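Long-range contact in beta-agarase D (Zobellia galactanivorans, PDB 4ASM), which hydrolyses the beta-1,4-galactosidic linkages of agarose at random with retention of anomeric configuration, here as its family 16 glycoside hydrolase catalytic domain: residues Q7-D11 and S32-N36. Sequence-based numbering, arbitrary orientation.
With CA (calcium ion), chain B.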
loop_
_atom_site.group_PDB
_atom_site.type_symbol
_atom_site.label_atom_id
_atom_site.label_comp_id
_atom_site.label_asym_id
_atom_site.label_seq_id
_atom_site.Cartn_x
_atom_site.Cartn_y
_atom_site.Cartn_z
ATOM N N GLN A 7 3.610 -23.609 14.918
ATOM C CA GLN A 7 4.693 -23.194 13.966
ATOM C C GLN A 7 4.125 -22.381 12.808
ATOM O O GLN A 7 2.990 -22.615 12.376
ATOM C CB GLN A 7 5.456 -24.408 13.437
ATOM C CG GLN A 7 6.359 -25.052 14.481
ATOM C CD GLN A 7 7.323 -26.055 13.874
ATOM O OE1 GLN A 7 8.536 -25.843 13.882
ATOM N NE2 GLN A 7 6.786 -27.144 13.325
ATOM N N TYR A 8 4.915 -21.421 12.330
ATOM C CA TYR A 8 4.479 -20.507 11.270
ATOM C C TYR A 8 5.588 -20.344 10.256
ATOM O O TYR A 8 6.766 -20.498 10.599
ATOM C CB TYR A 8 4.173 -19.132 11.839
ATOM C CG TYR A 8 3.126 -19.101 12.921
ATOM C CD1 TYR A 8 1.779 -19.145 12.606
ATOM C CD2 TYR A 8 3.493 -19.006 14.261
ATOM C CE1 TYR A 8 0.818 -19.102 13.599
ATOM C CE2 TYR A 8 2.534 -18.965 15.267
ATOM C CZ TYR A 8 1.203 -19.007 14.918
ATOM O OH TYR A 8 0.242 -18.986 15.909
ATOM N N ASP A 9 5.211 -19.988 9.026
ATOM C CA ASP A 9 6.185 -19.786 7.946
ATOM C C ASP A 9 7.290 -18.800 8.291
ATOM O O ASP A 9 8.409 -18.916 7.758
ATOM C CB ASP A 9 5.490 -19.283 6.676
ATOM C CG ASP A 9 4.669 -20.349 5.980
ATOM O OD1 ASP A 9 4.816 -21.557 6.292
ATOM O OD2 ASP A 9 3.885 -19.988 5.077
ATOM N N TRP A 10 6.969 -17.829 9.143
ATOM C CA TRP A 10 7.875 -16.734 9.474
ATOM C C TRP A 10 8.703 -17.025 10.714
ATOM O O TRP A 10 9.417 -16.154 11.206
ATOM C CB TRP A 10 7.097 -15.428 9.707
ATOM C CG TRP A 10 6.002 -15.564 10.734
ATOM C CD1 TRP A 10 6.149 -15.667 12.097
ATOM C CD2 TRP A 10 4.596 -15.643 10.473
ATOM N NE1 TRP A 10 4.918 -15.781 12.694
ATOM C CE2 TRP A 10 3.948 -15.784 11.725
ATOM C CE3 TRP A 10 3.813 -15.580 9.304
ATOM C CZ2 TRP A 10 2.556 -15.858 11.841
ATOM C CZ3 TRP A 10 2.422 -15.682 9.430
ATOM C CH2 TRP A 10 1.818 -15.825 10.685
ATOM N N ASP A 11 8.594 -18.234 11.268
ATOM C CA ASP A 11 9.253 -18.496 12.543
ATOM C C ASP A 11 10.753 -18.173 12.518
ATOM O O ASP A 11 11.280 -17.658 13.494
ATOM C CB ASP A 11 9.042 -19.942 12.974
ATOM C CG ASP A 11 7.684 -20.178 13.615
ATOM O OD1 ASP A 11 6.972 -19.208 13.951
ATOM O OD2 ASP A 11 7.337 -21.362 13.780
ATOM N N SER A 32 -2.775 -12.517 12.013
ATOM C CA SER A 32 -1.710 -13.080 11.184
ATOM C C SER A 32 -2.168 -14.308 10.412
ATOM O O SER A 32 -3.064 -15.028 10.843
ATOM C CB SER A 32 -0.496 -13.393 12.052
ATOM O OG SER A 32 -0.067 -12.217 12.711
ATOM N N ASP A 33 -1.545 -14.552 9.267
ATOM C CA ASP A 33 -1.951 -15.658 8.419
ATOM C C ASP A 33 -0.781 -16.095 7.531
ATOM O O ASP A 33 -0.234 -15.280 6.770
ATOM C CB ASP A 33 -3.142 -15.234 7.541
ATOM C CG ASP A 33 -3.901 -16.412 6.967
ATOM O OD1 ASP A 33 -3.343 -17.545 6.989
ATOM O OD2 ASP A 33 -5.034 -16.203 6.496
ATOM N N ASP A 34 -0.387 -17.363 7.614
ATOM C CA ASP A 34 0.599 -17.876 6.663
ATOM C C ASP A 34 0.021 -18.662 5.478
ATOM O O ASP A 34 0.777 -19.291 4.719
ATOM C CB ASP A 34 1.815 -18.577 7.329
ATOM C CG ASP A 34 1.445 -19.779 8.173
ATOM O OD1 ASP A 34 0.243 -20.118 8.267
ATOM O OD2 ASP A 34 2.399 -20.370 8.758
ATOM N N PHE A 35 -1.309 -18.601 5.310
ATOM C CA PHE A 35 -1.993 -18.989 4.062
ATOM C C PHE A 35 -1.681 -20.402 3.563
ATOM O O PHE A 35 -1.509 -20.607 2.366
ATOM C CB PHE A 35 -1.668 -17.987 2.935
ATOM C CG PHE A 35 -2.165 -16.582 3.199
ATOM C CD1 PHE A 35 -3.524 -16.348 3.344
ATOM C CD2 PHE A 35 -1.285 -15.489 3.249
ATOM C CE1 PHE A 35 -4.012 -15.063 3.565
ATOM C CE2 PHE A 35 -1.771 -14.194 3.463
ATOM C CZ PHE A 35 -3.121 -13.982 3.627
ATOM N N ASN A 36 -1.671 -21.381 4.469
ATOM C CA ASN A 36 -1.260 -22.739 4.072
ATOM C C ASN A 36 -2.424 -23.723 3.903
ATOM O O ASN A 36 -2.235 -24.911 3.587
ATOM C CB ASN A 36 -0.149 -23.231 4.995
ATOM C CG ASN A 36 1.138 -22.426 4.812
ATOM O OD1 ASN A 36 1.372 -21.846 3.731
ATOM N ND2 ASN A 36 1.954 -22.357 5.853
HETATM CA CA CA B . 2.547 -19.715 3.211
HETATM O O HOH W 1 2.293 -23.012 9.069
HETATM O O HOH W 2 3.799 -21.520 2.183
#
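D9 and N36 share a calcium ion and are also bonded to each other. D9 OD2 lies 2.3 Å from the calcium, N36 OD1 coordinates it through the amide oxygen, and the backbone O of D34 adds a ligand at 2.4 Å. A water, G89 and D354 complete the site, so the ion ties the N-terminal loop to the loop after strand 24-27 and to strand 350-362. With its oxygen committed to the metal, N36 turns ND2 to D9 OD1 (3.0 Å), which lies near the amide plane, although the bond arrives 35° out of the carboxylate plane.

D34 takes part in two ways: its backbone O binds the ion, while its carboxylate is turned to the N-terminal loop, where a chi1 of 60°, with CG between the backbone N and carbonyl carbon, brings OD2 to D9 N at 2.9 Å. The bond uses the anti lone pair and is fairly straight (155°). Replacing D34 by alanine would probably leave D9 N and a bridging water without their acceptor, while the backbone O could still bind the ion.

The tight part is the buried W10 indole. Its CH2 meets S32 CB at 3.6 Å, its CZ3 packs on D34 CB, and the backbone of D33 lies at the ring edge; L27 and Y359 also touch it. The other side is wetter, with that water donating to D34 OD2 at 2.7 Å and weakly to Q7 O. Calcium and the donors D9 N and N36 ND2 are likely to offset the repulsion between the D9 and D34 carboxylates, so that two acidic side chains can sit close together beside a calcium site built from both loops.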